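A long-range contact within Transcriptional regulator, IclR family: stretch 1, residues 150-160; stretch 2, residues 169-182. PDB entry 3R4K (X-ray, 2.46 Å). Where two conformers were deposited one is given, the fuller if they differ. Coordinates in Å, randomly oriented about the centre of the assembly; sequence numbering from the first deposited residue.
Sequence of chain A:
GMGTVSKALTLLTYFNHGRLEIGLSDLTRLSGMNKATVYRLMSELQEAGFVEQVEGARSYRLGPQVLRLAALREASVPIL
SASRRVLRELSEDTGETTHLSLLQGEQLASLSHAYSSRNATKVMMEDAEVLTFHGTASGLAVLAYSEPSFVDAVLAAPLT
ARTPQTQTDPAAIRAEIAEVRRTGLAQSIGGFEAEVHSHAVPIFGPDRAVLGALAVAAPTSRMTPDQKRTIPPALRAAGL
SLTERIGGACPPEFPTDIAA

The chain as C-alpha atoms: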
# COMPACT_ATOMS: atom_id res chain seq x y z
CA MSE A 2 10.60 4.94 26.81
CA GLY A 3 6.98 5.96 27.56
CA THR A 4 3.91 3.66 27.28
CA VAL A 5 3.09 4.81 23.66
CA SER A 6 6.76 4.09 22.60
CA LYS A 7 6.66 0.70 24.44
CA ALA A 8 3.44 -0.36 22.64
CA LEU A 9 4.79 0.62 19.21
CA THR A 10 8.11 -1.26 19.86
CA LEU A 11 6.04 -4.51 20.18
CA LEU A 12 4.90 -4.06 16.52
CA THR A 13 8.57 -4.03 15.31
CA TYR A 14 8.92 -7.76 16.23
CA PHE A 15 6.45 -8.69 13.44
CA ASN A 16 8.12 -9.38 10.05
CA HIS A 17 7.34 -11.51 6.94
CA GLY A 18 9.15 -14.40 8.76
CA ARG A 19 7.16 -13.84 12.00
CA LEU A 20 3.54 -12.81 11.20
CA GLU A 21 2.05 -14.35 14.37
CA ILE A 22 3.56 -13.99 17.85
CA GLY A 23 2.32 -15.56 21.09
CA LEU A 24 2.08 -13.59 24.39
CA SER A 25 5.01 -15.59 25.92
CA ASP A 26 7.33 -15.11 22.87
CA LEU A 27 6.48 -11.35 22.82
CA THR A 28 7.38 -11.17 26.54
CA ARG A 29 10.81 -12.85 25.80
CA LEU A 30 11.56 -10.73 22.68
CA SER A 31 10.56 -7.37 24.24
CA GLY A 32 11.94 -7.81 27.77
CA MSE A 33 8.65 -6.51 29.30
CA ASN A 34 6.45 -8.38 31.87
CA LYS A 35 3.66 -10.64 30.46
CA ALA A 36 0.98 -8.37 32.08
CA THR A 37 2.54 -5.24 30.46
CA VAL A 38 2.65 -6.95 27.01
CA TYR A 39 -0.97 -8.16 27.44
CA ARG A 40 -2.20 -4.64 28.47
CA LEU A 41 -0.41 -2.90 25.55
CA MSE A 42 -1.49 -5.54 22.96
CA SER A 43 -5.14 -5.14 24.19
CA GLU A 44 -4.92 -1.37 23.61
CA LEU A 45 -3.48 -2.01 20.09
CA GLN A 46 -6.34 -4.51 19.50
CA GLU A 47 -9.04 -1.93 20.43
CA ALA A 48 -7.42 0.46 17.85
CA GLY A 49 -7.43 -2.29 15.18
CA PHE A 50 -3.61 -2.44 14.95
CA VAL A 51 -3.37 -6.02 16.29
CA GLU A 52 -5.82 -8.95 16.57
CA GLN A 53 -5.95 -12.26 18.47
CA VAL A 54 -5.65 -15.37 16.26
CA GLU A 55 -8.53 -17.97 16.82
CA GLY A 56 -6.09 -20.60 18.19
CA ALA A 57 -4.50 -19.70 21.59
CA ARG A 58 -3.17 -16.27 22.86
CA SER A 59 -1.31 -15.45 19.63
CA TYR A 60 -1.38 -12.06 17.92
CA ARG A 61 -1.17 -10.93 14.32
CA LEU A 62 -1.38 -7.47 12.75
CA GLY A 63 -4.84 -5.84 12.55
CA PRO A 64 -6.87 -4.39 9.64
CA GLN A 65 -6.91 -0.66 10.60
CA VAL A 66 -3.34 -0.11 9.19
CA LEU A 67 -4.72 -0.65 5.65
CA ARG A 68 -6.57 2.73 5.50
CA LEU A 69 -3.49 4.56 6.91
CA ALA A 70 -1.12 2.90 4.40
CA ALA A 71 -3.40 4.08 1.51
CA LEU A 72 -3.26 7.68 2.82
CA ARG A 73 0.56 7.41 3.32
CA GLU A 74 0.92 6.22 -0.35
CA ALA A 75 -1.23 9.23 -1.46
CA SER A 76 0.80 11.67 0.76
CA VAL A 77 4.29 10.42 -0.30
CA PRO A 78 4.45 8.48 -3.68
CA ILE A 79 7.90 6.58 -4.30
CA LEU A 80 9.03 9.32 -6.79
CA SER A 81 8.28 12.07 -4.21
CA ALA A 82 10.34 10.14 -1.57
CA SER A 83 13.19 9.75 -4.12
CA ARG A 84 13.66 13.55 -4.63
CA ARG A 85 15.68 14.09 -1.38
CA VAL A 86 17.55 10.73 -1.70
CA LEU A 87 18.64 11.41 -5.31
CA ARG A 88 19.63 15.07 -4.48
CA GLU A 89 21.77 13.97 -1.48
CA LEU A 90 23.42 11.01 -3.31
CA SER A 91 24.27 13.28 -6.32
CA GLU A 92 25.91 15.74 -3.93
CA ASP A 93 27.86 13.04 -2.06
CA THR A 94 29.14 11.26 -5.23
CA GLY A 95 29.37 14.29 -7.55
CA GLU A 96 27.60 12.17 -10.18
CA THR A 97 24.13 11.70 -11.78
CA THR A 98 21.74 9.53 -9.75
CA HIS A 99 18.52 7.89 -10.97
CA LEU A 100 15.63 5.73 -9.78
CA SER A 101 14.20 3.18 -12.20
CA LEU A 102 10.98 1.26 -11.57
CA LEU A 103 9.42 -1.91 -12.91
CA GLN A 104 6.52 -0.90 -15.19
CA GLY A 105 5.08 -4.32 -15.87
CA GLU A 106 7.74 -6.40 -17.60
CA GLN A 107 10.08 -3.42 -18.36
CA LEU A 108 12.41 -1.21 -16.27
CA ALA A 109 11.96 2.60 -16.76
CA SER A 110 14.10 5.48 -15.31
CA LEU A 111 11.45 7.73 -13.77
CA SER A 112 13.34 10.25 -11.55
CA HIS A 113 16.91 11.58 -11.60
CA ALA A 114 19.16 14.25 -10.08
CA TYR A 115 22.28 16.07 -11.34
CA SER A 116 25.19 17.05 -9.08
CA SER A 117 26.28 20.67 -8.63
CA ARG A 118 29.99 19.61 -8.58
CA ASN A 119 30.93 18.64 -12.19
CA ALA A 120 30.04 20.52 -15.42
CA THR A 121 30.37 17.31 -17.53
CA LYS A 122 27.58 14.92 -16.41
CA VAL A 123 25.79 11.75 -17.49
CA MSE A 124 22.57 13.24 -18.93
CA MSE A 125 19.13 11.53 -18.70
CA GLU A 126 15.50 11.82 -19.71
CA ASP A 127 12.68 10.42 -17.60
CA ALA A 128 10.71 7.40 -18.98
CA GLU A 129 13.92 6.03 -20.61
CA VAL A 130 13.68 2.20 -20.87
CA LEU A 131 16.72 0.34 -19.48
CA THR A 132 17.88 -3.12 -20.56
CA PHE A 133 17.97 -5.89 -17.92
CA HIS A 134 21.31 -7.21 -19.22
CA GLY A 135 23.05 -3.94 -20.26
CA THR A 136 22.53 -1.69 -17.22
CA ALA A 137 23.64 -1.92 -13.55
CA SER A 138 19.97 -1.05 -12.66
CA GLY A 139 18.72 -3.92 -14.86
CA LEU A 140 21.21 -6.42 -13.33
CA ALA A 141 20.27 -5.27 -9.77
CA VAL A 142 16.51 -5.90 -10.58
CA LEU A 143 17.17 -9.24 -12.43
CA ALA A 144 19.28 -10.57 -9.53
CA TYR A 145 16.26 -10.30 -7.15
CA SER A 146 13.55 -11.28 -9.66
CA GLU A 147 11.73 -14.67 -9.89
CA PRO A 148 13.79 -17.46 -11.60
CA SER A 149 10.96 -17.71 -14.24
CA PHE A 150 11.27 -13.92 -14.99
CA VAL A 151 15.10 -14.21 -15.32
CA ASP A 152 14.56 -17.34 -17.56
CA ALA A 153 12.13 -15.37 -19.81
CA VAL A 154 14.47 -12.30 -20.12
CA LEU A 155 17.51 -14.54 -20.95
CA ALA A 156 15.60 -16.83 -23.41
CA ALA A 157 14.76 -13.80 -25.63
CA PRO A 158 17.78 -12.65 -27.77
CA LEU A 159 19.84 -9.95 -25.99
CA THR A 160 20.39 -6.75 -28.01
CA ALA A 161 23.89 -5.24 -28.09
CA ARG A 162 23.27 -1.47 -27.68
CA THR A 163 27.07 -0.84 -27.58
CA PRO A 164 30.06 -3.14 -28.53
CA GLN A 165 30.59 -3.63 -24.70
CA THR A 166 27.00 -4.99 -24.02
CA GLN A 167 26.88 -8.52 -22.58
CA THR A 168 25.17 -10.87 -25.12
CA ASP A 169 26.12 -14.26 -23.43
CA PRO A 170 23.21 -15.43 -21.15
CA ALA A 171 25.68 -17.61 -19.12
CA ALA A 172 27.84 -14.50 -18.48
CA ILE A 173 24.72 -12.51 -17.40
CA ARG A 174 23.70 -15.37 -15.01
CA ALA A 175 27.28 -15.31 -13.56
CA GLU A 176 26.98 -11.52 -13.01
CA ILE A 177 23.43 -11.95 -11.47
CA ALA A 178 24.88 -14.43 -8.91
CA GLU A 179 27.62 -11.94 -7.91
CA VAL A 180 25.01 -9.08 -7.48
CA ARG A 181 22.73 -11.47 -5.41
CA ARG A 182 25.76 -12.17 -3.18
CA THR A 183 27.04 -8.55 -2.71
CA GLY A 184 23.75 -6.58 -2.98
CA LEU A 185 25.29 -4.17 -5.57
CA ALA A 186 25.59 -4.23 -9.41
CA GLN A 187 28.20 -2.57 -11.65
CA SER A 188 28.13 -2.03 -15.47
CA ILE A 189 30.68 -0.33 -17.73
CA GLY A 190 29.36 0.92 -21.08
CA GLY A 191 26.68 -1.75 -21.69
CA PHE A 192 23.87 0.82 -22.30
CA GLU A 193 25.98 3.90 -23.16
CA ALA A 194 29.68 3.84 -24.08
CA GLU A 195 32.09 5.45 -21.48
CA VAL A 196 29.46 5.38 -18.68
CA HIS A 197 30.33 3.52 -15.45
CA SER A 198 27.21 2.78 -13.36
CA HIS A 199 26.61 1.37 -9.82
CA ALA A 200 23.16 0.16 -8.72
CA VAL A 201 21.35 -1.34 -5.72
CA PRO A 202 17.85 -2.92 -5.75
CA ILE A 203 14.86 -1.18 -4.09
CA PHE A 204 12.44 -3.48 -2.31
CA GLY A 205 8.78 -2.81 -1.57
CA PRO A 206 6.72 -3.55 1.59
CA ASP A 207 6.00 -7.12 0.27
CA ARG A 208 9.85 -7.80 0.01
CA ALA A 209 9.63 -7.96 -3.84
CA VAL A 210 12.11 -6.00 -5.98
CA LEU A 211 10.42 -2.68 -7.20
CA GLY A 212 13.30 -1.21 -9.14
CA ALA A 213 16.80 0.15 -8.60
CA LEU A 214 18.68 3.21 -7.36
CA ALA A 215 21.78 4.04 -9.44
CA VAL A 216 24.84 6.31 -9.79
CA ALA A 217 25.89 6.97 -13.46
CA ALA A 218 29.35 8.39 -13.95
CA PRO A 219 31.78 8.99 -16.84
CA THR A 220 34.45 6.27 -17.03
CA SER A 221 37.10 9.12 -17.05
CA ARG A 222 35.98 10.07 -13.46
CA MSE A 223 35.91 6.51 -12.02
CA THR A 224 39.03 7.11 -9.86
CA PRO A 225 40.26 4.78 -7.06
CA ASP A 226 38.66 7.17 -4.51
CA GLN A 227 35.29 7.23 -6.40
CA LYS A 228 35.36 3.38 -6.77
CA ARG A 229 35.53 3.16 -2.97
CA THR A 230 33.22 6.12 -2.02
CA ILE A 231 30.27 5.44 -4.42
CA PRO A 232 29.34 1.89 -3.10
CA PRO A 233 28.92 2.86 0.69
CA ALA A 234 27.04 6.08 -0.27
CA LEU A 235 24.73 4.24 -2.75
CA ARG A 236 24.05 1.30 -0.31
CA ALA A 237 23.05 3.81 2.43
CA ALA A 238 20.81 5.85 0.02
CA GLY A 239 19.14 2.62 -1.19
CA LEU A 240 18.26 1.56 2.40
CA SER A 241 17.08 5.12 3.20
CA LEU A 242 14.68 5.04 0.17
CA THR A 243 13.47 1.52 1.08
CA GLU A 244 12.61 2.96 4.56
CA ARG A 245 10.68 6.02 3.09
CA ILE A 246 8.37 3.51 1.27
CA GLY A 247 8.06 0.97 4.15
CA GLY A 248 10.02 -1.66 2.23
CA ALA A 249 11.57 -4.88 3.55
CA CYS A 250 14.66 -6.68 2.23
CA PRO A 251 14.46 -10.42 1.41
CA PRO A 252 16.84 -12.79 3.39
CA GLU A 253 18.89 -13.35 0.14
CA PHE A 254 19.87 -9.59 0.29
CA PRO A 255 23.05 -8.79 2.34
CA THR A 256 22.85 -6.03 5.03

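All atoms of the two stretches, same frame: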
# COMPACT_ATOMS: atom_id res chain seq x y z
N PHE A 150 11.13 -15.24 -14.34
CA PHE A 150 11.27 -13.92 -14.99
C PHE A 150 12.66 -13.79 -15.61
O PHE A 150 12.77 -13.38 -16.77
CB PHE A 150 10.99 -12.76 -14.02
CG PHE A 150 11.06 -11.40 -14.69
CD1 PHE A 150 10.12 -11.03 -15.64
CD2 PHE A 150 12.10 -10.52 -14.41
CE1 PHE A 150 10.21 -9.80 -16.29
CE2 PHE A 150 12.19 -9.28 -15.07
CZ PHE A 150 11.25 -8.93 -16.00
N VAL A 151 13.70 -14.21 -14.87
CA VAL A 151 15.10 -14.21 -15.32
C VAL A 151 15.22 -15.14 -16.54
O VAL A 151 15.86 -14.76 -17.53
CB VAL A 151 16.05 -14.62 -14.17
CG1 VAL A 151 17.50 -14.72 -14.65
CG2 VAL A 151 15.94 -13.66 -12.99
N ASP A 152 14.58 -16.34 -16.48
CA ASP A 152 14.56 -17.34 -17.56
C ASP A 152 13.97 -16.76 -18.84
O ASP A 152 14.54 -16.93 -19.91
CB ASP A 152 13.78 -18.60 -17.13
CG ASP A 152 14.49 -19.53 -16.16
OD1 ASP A 152 15.73 -19.38 -15.97
OD2 ASP A 152 13.82 -20.42 -15.58
N ALA A 153 12.84 -16.03 -18.71
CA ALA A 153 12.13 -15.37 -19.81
C ALA A 153 13.00 -14.30 -20.48
O ALA A 153 13.15 -14.32 -21.70
CB ALA A 153 10.84 -14.75 -19.29
N VAL A 154 13.60 -13.40 -19.68
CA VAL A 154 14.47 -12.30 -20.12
C VAL A 154 15.70 -12.85 -20.88
O VAL A 154 16.06 -12.31 -21.93
CB VAL A 154 14.87 -11.44 -18.89
CG1 VAL A 154 16.08 -10.55 -19.19
CG2 VAL A 154 13.69 -10.61 -18.40
N LEU A 155 16.31 -13.93 -20.36
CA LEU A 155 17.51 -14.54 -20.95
C LEU A 155 17.23 -15.49 -22.13
O LEU A 155 18.15 -15.76 -22.90
CB LEU A 155 18.35 -15.25 -19.88
CG LEU A 155 19.05 -14.31 -18.88
CD1 LEU A 155 19.68 -15.07 -17.78
CD2 LEU A 155 20.10 -13.44 -19.56
N ALA A 156 15.97 -15.96 -22.28
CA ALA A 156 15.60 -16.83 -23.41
C ALA A 156 15.48 -15.98 -24.69
O ALA A 156 15.91 -16.42 -25.76
CB ALA A 156 14.29 -17.55 -23.12
N ALA A 157 14.91 -14.77 -24.55
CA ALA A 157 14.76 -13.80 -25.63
C ALA A 157 16.13 -13.24 -26.03
O ALA A 157 16.90 -12.88 -25.13
CB ALA A 157 13.83 -12.67 -25.19
N PRO A 158 16.47 -13.18 -27.36
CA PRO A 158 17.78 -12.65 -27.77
C PRO A 158 18.10 -11.29 -27.14
O PRO A 158 17.22 -10.43 -27.03
CB PRO A 158 17.67 -12.56 -29.29
CG PRO A 158 16.70 -13.63 -29.64
CD PRO A 158 15.68 -13.60 -28.54
N LEU A 159 19.35 -11.14 -26.68
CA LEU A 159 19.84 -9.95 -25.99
C LEU A 159 20.50 -9.01 -26.98
O LEU A 159 21.49 -9.37 -27.62
CB LEU A 159 20.81 -10.35 -24.86
CG LEU A 159 20.27 -11.38 -23.87
CD1 LEU A 159 21.39 -12.00 -23.09
CD2 LEU A 159 19.21 -10.80 -22.96
N THR A 160 19.93 -7.80 -27.10
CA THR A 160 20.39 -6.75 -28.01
C THR A 160 21.67 -6.11 -27.51
O THR A 160 21.77 -5.79 -26.32
CB THR A 160 19.31 -5.66 -28.21
OG1 THR A 160 18.00 -6.23 -28.10
CG2 THR A 160 19.45 -4.92 -29.54
N ASP A 169 26.08 -12.87 -23.89
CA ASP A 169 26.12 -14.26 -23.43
C ASP A 169 25.21 -14.44 -22.20
O ASP A 169 25.50 -13.86 -21.14
CB ASP A 169 27.57 -14.72 -23.13
CG ASP A 169 27.79 -16.17 -22.71
OD1 ASP A 169 26.81 -16.96 -22.72
OD2 ASP A 169 28.95 -16.53 -22.40
N PRO A 170 24.11 -15.24 -22.30
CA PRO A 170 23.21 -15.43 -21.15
C PRO A 170 23.89 -16.07 -19.94
O PRO A 170 23.52 -15.75 -18.81
CB PRO A 170 22.10 -16.33 -21.70
CG PRO A 170 22.19 -16.21 -23.18
CD PRO A 170 23.63 -16.00 -23.48
N ALA A 171 24.90 -16.94 -20.17
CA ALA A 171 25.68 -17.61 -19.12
C ALA A 171 26.51 -16.58 -18.34
O ALA A 171 26.62 -16.68 -17.11
CB ALA A 171 26.60 -18.65 -19.74
N ALA A 172 27.06 -15.58 -19.07
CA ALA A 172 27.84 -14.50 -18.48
C ALA A 172 26.95 -13.57 -17.66
O ALA A 172 27.39 -13.09 -16.61
CB ALA A 172 28.55 -13.72 -19.58
N ILE A 173 25.70 -13.36 -18.11
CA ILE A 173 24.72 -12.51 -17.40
C ILE A 173 24.30 -13.22 -16.11
O ILE A 173 24.23 -12.58 -15.06
CB ILE A 173 23.51 -12.13 -18.31
CG1 ILE A 173 23.98 -11.21 -19.46
CG2 ILE A 173 22.39 -11.44 -17.52
CD1 ILE A 173 23.37 -11.43 -20.60
N ARG A 174 24.07 -14.55 -16.17
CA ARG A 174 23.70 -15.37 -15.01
C ARG A 174 24.83 -15.38 -13.96
O ARG A 174 24.55 -15.39 -12.76
CB ARG A 174 23.37 -16.80 -15.44
CG ARG A 174 22.02 -16.92 -16.12
CD ARG A 174 21.61 -18.36 -16.30
NE ARG A 174 20.38 -18.50 -17.08
CZ ARG A 174 19.15 -18.45 -16.57
NH1 ARG A 174 18.96 -18.21 -15.27
NH2 ARG A 174 18.10 -18.61 -17.36
N ALA A 175 26.10 -15.36 -14.42
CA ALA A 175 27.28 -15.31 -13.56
C ALA A 175 27.35 -13.97 -12.82
O ALA A 175 27.63 -13.94 -11.62
CB ALA A 175 28.54 -15.54 -14.39
N GLU A 176 27.02 -12.87 -13.54
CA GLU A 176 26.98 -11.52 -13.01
C GLU A 176 25.83 -11.38 -11.99
O GLU A 176 26.07 -10.87 -10.90
CB GLU A 176 26.86 -10.48 -14.16
CG GLU A 176 27.42 -9.10 -13.83
CD GLU A 176 28.90 -8.97 -13.50
OE1 GLU A 176 29.71 -9.81 -13.97
OE2 GLU A 176 29.26 -8.01 -12.79
N ILE A 177 24.63 -11.91 -12.33
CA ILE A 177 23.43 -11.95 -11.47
C ILE A 177 23.79 -12.57 -10.11
O ILE A 177 23.42 -12.00 -9.08
CB ILE A 177 22.28 -12.73 -12.18
CG1 ILE A 177 21.57 -11.86 -13.22
CG2 ILE A 177 21.27 -13.35 -11.20
CD1 ILE A 177 20.51 -12.58 -13.96
N ALA A 178 24.50 -13.71 -10.12
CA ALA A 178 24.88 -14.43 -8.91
C ALA A 178 25.79 -13.59 -8.02
O ALA A 178 25.64 -13.62 -6.79
CB ALA A 178 25.55 -15.75 -9.28
N GLU A 179 26.70 -12.81 -8.64
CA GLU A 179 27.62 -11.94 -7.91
C GLU A 179 26.87 -10.74 -7.27
O GLU A 179 27.21 -10.35 -6.14
CB GLU A 179 28.76 -11.47 -8.85
CG GLU A 179 30.00 -10.94 -8.12
CD GLU A 179 30.70 -11.76 -7.04
OE1 GLU A 179 30.39 -12.96 -6.85
OE2 GLU A 179 31.59 -11.17 -6.38
N VAL A 180 25.84 -10.20 -7.97
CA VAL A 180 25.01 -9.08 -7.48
C VAL A 180 24.13 -9.58 -6.32
O VAL A 180 24.02 -8.87 -5.31
CB VAL A 180 24.23 -8.29 -8.59
CG1 VAL A 180 23.84 -9.08 -9.81
CG2 VAL A 180 23.08 -7.45 -8.03
N ARG A 181 23.54 -10.80 -6.44
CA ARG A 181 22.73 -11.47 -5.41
C ARG A 181 23.52 -11.59 -4.11
O ARG A 181 22.99 -11.37 -3.02
CB ARG A 181 22.31 -12.88 -5.88
CG ARG A 181 21.18 -12.93 -6.90
CD ARG A 181 20.66 -14.34 -7.14
NE ARG A 181 19.70 -14.40 -8.26
CZ ARG A 181 18.49 -14.94 -8.20
NH1 ARG A 181 18.05 -15.49 -7.07
NH2 ARG A 181 17.69 -14.93 -9.26
N ARG A 182 24.80 -11.94 -4.25
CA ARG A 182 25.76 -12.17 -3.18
C ARG A 182 26.23 -10.89 -2.48
O ARG A 182 26.40 -10.90 -1.25
CB ARG A 182 26.97 -12.91 -3.79
CG ARG A 182 27.78 -13.73 -2.79
CD ARG A 182 29.08 -14.23 -3.39
NE ARG A 182 29.98 -13.15 -3.82
CZ ARG A 182 30.86 -12.53 -3.04
NH1 ARG A 182 30.95 -12.85 -1.75
NH2 ARG A 182 31.64 -11.58 -3.53

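The contact between residues 150-160 and 169-182 is a small helix-against-helix packing in which a strip of aliphatic side chains is closed at its exposed margin by a single salt bridge. It illustrates a general principle: two helices that run in roughly opposite directions can be held together by residues spaced three or four apart, because that spacing returns side chains to the same face of each helix.

The helical part of the first stretch, 150-156, and the helix 170-182 lie at 147° between their N-to-C directions, and their axes come no closer than 10.7 Å. That distance leaves room for side chains between the backbones, and no backbone hydrogen bond links the two stretches. The chains draw nearest where one helix ends and the other begins: the CA of L155 lies 5.8 Å from the CA of P170. A157 then leaves helical geometry, while D169 caps the second helix, its OD1 accepting from A171 N at 3.2 Å and satisfying an amide that the first turn leaves without a backbone partner.

L155 is the centre of the interface and gives up more surface to it than any other residue. Its CD2 lies 3.7 Å from I173 CG2 and 4.1 Å from P170 CB, so this methyl meets two residues that succeed one another along the same helical face. Four residues further on, L159 extends the apolar strip beyond the first helix; its CD1 is 3.2 Å from I173 CD1, a tight approach for two methyl carbons, and 4.3 Å from P170 CG. One turn back from L155, V151 continues the pattern in the other direction, with CG1 3.8 Å from I177 CD1. The antiparallel sense is thus legible in the pairings: stepping back from L159 to V151 moves the contact forward from P170 to I177.

R174 shows how a long polar side chain can serve both kinds of chemistry. Its CA-to-CB bond points sideways, but the chain reaches across so that NH2 donates to D152 OD1 at 2.9 Å, a hydrogen bond reinforced by opposite charge. D152 likewise starts away from the partner helix and brings its carboxylate back. The carboxylate oxygen meets the guanidinium at its edge, near the plane where the N-H groups point, leaving the faces free for apolar neighbours; L155 CD1 lies over one of them. L155 CD1 also packs against the aliphatic portion of the arginine, 3.4 Å from R174 CG.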